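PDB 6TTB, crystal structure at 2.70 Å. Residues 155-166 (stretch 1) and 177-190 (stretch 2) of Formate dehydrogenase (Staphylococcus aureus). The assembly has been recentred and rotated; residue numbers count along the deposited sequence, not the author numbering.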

# COMPACT_ATOMS: atom_id res chain seq x y z
N LEU A 155 2.16 3.47 -3.49
CA LEU A 155 2.24 2.82 -4.81
C LEU A 155 1.46 1.52 -4.75
O LEU A 155 0.53 1.35 -5.48
CB LEU A 155 3.67 2.49 -5.24
CG LEU A 155 4.45 3.55 -6.06
CD1 LEU A 155 3.51 4.57 -6.75
CD2 LEU A 155 5.40 4.24 -5.17
N LEU A 156 1.80 0.67 -3.79
CA LEU A 156 1.21 -0.63 -3.69
C LEU A 156 -0.30 -0.52 -3.55
O LEU A 156 -1.01 -1.11 -4.32
CB LEU A 156 1.86 -1.36 -2.51
CG LEU A 156 3.31 -1.81 -2.74
CD1 LEU A 156 4.02 -2.10 -1.44
CD2 LEU A 156 3.38 -3.03 -3.64
N ILE A 157 -0.80 0.26 -2.59
CA ILE A 157 -2.25 0.37 -2.36
C ILE A 157 -2.92 0.80 -3.65
O ILE A 157 -3.98 0.35 -3.99
CB ILE A 157 -2.55 1.37 -1.22
CG1 ILE A 157 -2.09 0.86 0.14
CG2 ILE A 157 -4.03 1.76 -1.20
CD1 ILE A 157 -2.29 1.83 1.25
N LEU A 158 -2.33 1.75 -4.32
CA LEU A 158 -2.87 2.26 -5.56
C LEU A 158 -2.90 1.17 -6.67
O LEU A 158 -3.95 0.90 -7.25
CB LEU A 158 -2.04 3.49 -5.92
CG LEU A 158 -2.73 4.86 -5.62
CD1 LEU A 158 -3.90 4.74 -4.64
CD2 LEU A 158 -1.77 5.89 -5.11
N LEU A 159 -1.76 0.55 -7.00
CA LEU A 159 -1.73 -0.38 -8.13
C LEU A 159 -2.52 -1.63 -7.78
O LEU A 159 -3.20 -2.20 -8.61
CB LEU A 159 -0.29 -0.74 -8.52
CG LEU A 159 0.41 0.32 -9.38
CD1 LEU A 159 1.83 0.49 -8.90
CD2 LEU A 159 0.37 -0.00 -10.87
N ARG A 160 -2.46 -2.04 -6.54
CA ARG A 160 -3.05 -3.32 -6.21
C ARG A 160 -4.53 -3.12 -5.96
O ARG A 160 -5.28 -4.10 -5.84
CB ARG A 160 -2.29 -4.00 -5.08
CG ARG A 160 -0.92 -4.48 -5.51
CD ARG A 160 -0.35 -5.56 -4.64
NE ARG A 160 -1.11 -6.79 -4.65
CZ ARG A 160 -0.87 -7.77 -5.49
NH1 ARG A 160 0.06 -7.62 -6.44
NH2 ARG A 160 -1.55 -8.91 -5.38
N ASN A 161 -4.97 -1.85 -5.94
CA ASN A 161 -6.39 -1.61 -5.79
C ASN A 161 -6.83 -2.21 -4.44
O ASN A 161 -7.92 -2.77 -4.29
CB ASN A 161 -7.12 -2.16 -7.04
CG ASN A 161 -8.60 -1.84 -7.09
OD1 ASN A 161 -9.07 -0.78 -6.65
ND2 ASN A 161 -9.35 -2.78 -7.61
N TYR A 162 -5.95 -2.11 -3.45
CA TYR A 162 -6.26 -2.46 -2.08
C TYR A 162 -7.59 -1.88 -1.63
O TYR A 162 -8.28 -2.46 -0.82
CB TYR A 162 -5.19 -1.93 -1.16
CG TYR A 162 -5.53 -2.07 0.30
CD1 TYR A 162 -5.42 -3.30 0.95
CD2 TYR A 162 -6.07 -1.00 1.00
CE1 TYR A 162 -5.84 -3.46 2.27
CE2 TYR A 162 -6.52 -1.13 2.30
CZ TYR A 162 -6.38 -2.36 2.94
OH TYR A 162 -6.69 -2.44 4.25
N GLU A 163 -7.92 -0.69 -2.10
CA GLU A 163 -9.08 -0.02 -1.52
C GLU A 163 -10.32 -0.81 -1.82
O GLU A 163 -11.16 -0.99 -0.96
CB GLU A 163 -9.23 1.40 -2.02
CG GLU A 163 -8.44 2.37 -1.21
CD GLU A 163 -8.82 2.45 0.25
OE1 GLU A 163 -10.05 2.53 0.55
OE2 GLU A 163 -7.90 2.43 1.08
N GLU A 164 -10.43 -1.25 -3.05
CA GLU A 164 -11.59 -1.99 -3.48
C GLU A 164 -11.58 -3.34 -2.79
O GLU A 164 -12.61 -3.81 -2.34
CB GLU A 164 -11.59 -2.14 -5.00
CG GLU A 164 -12.80 -1.48 -5.63
CD GLU A 164 -14.11 -2.01 -5.08
OE1 GLU A 164 -14.50 -3.09 -5.49
OE2 GLU A 164 -14.74 -1.34 -4.22
N GLY A 165 -10.39 -3.91 -2.67
CA GLY A 165 -10.27 -5.22 -2.07
C GLY A 165 -10.75 -5.20 -0.63
O GLY A 165 -11.36 -6.16 -0.16
N HIS A 166 -10.48 -4.07 0.06
CA HIS A 166 -10.83 -3.97 1.49
C HIS A 166 -12.31 -3.59 1.66
O HIS A 166 -12.98 -4.02 2.63
CB HIS A 166 -9.88 -3.01 2.22
CG HIS A 166 -10.14 -2.89 3.69
ND1 HIS A 166 -9.79 -3.88 4.58
CD2 HIS A 166 -10.59 -1.87 4.44
CE1 HIS A 166 -10.15 -3.54 5.80
NE2 HIS A 166 -10.69 -2.33 5.73
N SER A 177 -14.53 -9.49 -10.40
CA SER A 177 -14.49 -8.72 -11.64
C SER A 177 -14.15 -7.29 -11.31
O SER A 177 -13.33 -6.68 -11.99
CB SER A 177 -15.78 -8.81 -12.40
OG SER A 177 -15.87 -10.10 -13.00
N GLN A 178 -14.72 -6.81 -10.20
CA GLN A 178 -14.76 -5.38 -10.02
C GLN A 178 -13.52 -4.93 -9.31
O GLN A 178 -13.17 -3.75 -9.41
CB GLN A 178 -16.01 -4.95 -9.27
CG GLN A 178 -16.18 -3.44 -9.29
CD GLN A 178 -17.05 -2.99 -8.15
OE1 GLN A 178 -18.24 -3.29 -8.09
NE2 GLN A 178 -16.46 -2.30 -7.19
N VAL A 179 -12.93 -5.85 -8.51
CA VAL A 179 -11.61 -5.60 -7.95
C VAL A 179 -10.62 -5.77 -9.06
O VAL A 179 -9.66 -4.98 -9.20
CB VAL A 179 -11.18 -6.56 -6.86
CG1 VAL A 179 -10.37 -5.87 -5.79
CG2 VAL A 179 -12.27 -7.49 -6.33
N GLY A 180 -10.77 -6.88 -9.77
CA GLY A 180 -9.82 -7.22 -10.80
C GLY A 180 -9.57 -6.04 -11.73
O GLY A 180 -8.41 -5.71 -12.06
N ASN A 181 -10.69 -5.36 -12.07
CA ASN A 181 -10.76 -4.33 -13.09
C ASN A 181 -9.63 -3.31 -12.94
O ASN A 181 -9.12 -2.82 -13.93
CB ASN A 181 -12.16 -3.73 -13.14
CG ASN A 181 -12.43 -2.92 -14.40
OD1 ASN A 181 -12.86 -3.46 -15.43
ND2 ASN A 181 -12.23 -1.61 -14.31
N HIS A 182 -9.16 -3.04 -11.70
CA HIS A 182 -8.13 -2.02 -11.53
C HIS A 182 -6.91 -2.52 -10.75
O HIS A 182 -6.11 -1.73 -10.28
CB HIS A 182 -8.72 -0.78 -10.91
CG HIS A 182 -9.68 -0.08 -11.82
ND1 HIS A 182 -9.34 0.33 -13.13
CD2 HIS A 182 -10.98 0.29 -11.63
CE1 HIS A 182 -10.41 0.87 -13.71
NE2 HIS A 182 -11.44 0.86 -12.81
N ALA A 183 -6.76 -3.83 -10.67
CA ALA A 183 -5.72 -4.43 -9.88
C ALA A 183 -4.58 -4.85 -10.80
O ALA A 183 -4.78 -5.48 -11.84
CB ALA A 183 -6.29 -5.59 -9.14
N HIS A 184 -3.39 -4.41 -10.44
CA HIS A 184 -2.17 -4.52 -11.20
C HIS A 184 -1.12 -5.00 -10.23
O HIS A 184 -1.21 -4.73 -9.05
CB HIS A 184 -1.72 -3.13 -11.67
CG HIS A 184 -2.54 -2.58 -12.80
ND1 HIS A 184 -2.17 -2.72 -14.16
CD2 HIS A 184 -3.70 -1.88 -12.82
CE1 HIS A 184 -3.07 -2.12 -14.91
NE2 HIS A 184 -4.01 -1.64 -14.14
N GLU A 185 -0.21 -5.82 -10.73
CA GLU A 185 1.06 -6.03 -10.08
C GLU A 185 1.86 -4.74 -10.17
O GLU A 185 1.88 -4.08 -11.20
CB GLU A 185 1.77 -7.13 -10.84
CG GLU A 185 0.97 -8.39 -10.88
CD GLU A 185 1.81 -9.60 -11.14
OE1 GLU A 185 1.64 -10.57 -10.39
OE2 GLU A 185 2.65 -9.57 -12.07
N LEU A 186 2.61 -4.45 -9.12
CA LEU A 186 3.55 -3.37 -9.20
C LEU A 186 4.71 -3.78 -10.12
O LEU A 186 5.39 -2.94 -10.76
CB LEU A 186 4.04 -3.07 -7.80
CG LEU A 186 5.16 -2.04 -7.78
CD1 LEU A 186 4.65 -0.74 -8.40
CD2 LEU A 186 5.68 -1.81 -6.38
N GLN A 187 5.00 -5.08 -10.14
CA GLN A 187 6.18 -5.54 -10.87
C GLN A 187 6.04 -5.20 -12.39
O GLN A 187 4.94 -5.22 -12.95
CB GLN A 187 6.34 -7.01 -10.60
CG GLN A 187 7.31 -7.69 -11.52
CD GLN A 187 7.03 -9.17 -11.53
OE1 GLN A 187 7.94 -9.97 -11.47
NE2 GLN A 187 5.76 -9.55 -11.51
N HIS A 188 7.18 -4.84 -13.01
CA HIS A 188 7.29 -4.53 -14.43
C HIS A 188 6.77 -3.13 -14.77
O HIS A 188 6.85 -2.73 -15.90
CB HIS A 188 6.68 -5.64 -15.32
CG HIS A 188 7.37 -6.99 -15.27
ND1 HIS A 188 8.73 -7.16 -15.57
CD2 HIS A 188 6.92 -8.19 -14.88
CE1 HIS A 188 9.07 -8.43 -15.39
NE2 HIS A 188 7.99 -9.07 -14.91
N LYS A 189 6.26 -2.38 -13.79
CA LYS A 189 5.78 -1.05 -14.07
C LYS A 189 6.95 -0.08 -14.08
O LYS A 189 8.01 -0.35 -13.45
CB LYS A 189 4.77 -0.60 -13.01
CG LYS A 189 3.57 -1.52 -12.80
CD LYS A 189 2.36 -1.09 -13.57
CE LYS A 189 1.40 -2.23 -13.80
NZ LYS A 189 2.15 -3.49 -13.87
N THR A 190 6.77 1.08 -14.75
CA THR A 190 7.83 2.08 -14.74
C THR A 190 7.45 3.19 -13.80
O THR A 190 6.40 3.79 -13.97
CB THR A 190 8.10 2.67 -16.13
OG1 THR A 190 8.36 1.58 -17.05
CG2 THR A 190 9.20 3.71 -16.16

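What holds the two backbones together? Stretch 1 is a helix that gives way at N161 and starts again at Y162, while stretch 2 leaves its own helix and runs past that break as turns and loop. The CA atoms come closest at R160 and A183, 4.7 Å apart. Beside them lies the single backbone hydrogen bond of the contact, from H184 N to L159 O at 2.9 Å. A carbonyl near the end of a helix lacks some of its usual amide partners, and L159 O takes one from stretch 2 instead. A CA-H...O contact from A183 CA to the same L159 O, at 3.6 Å, adds a lesser interaction.

Why does L159 cover more surface than any other residue here? Its side chain reaches several parts of stretch 2 at once. CD1 of L159 lies 3.1 Å from CD1 of L186, a very tight approach for two methyl groups, and CD2 of L159 sits 3.8 Å from CB of H184. The same methyl also rests 3.5 Å from CD of K189, where the aliphatic part of the lysine serves as an apolar surface; its charged end, NZ of K189, turns back to bond O of E185 at 2.7 Å.

What does L186 contribute from the other side of the contact? It has the largest covered area in stretch 2, and it begins the type II turn that ends at K189. Besides meeting L159, it places CD2 3.8 Å from CD2 of L156, one helical turn earlier than R160. L186 thus bridges the two helix leucines in an apolar contact, favoured because the methyl groups are withdrawn from water.

How does N161 use the break between the helices? Its positive phi belongs to a Schellman motif that closes the first helix, and its CB points toward stretch 2. From there ND2 of N161 gives a weak hydrogen bond to O of V179 at 2.7 Å, the angle of 130° being far from straight. The same carbonyl, O of V179, also accepts N of H182 at 3.2 Å, so the asparagine joins an existing bond of stretch 2.

What continues the contact into the second helix? V179 lies against it, with CG1 3.7 Å from N of G165 and 4.0 Å from CB of E164. Nearby, OE1 of E164 comes within 2.7 Å of NE2 of Q178, but the angle is too poor for a hydrogen bond.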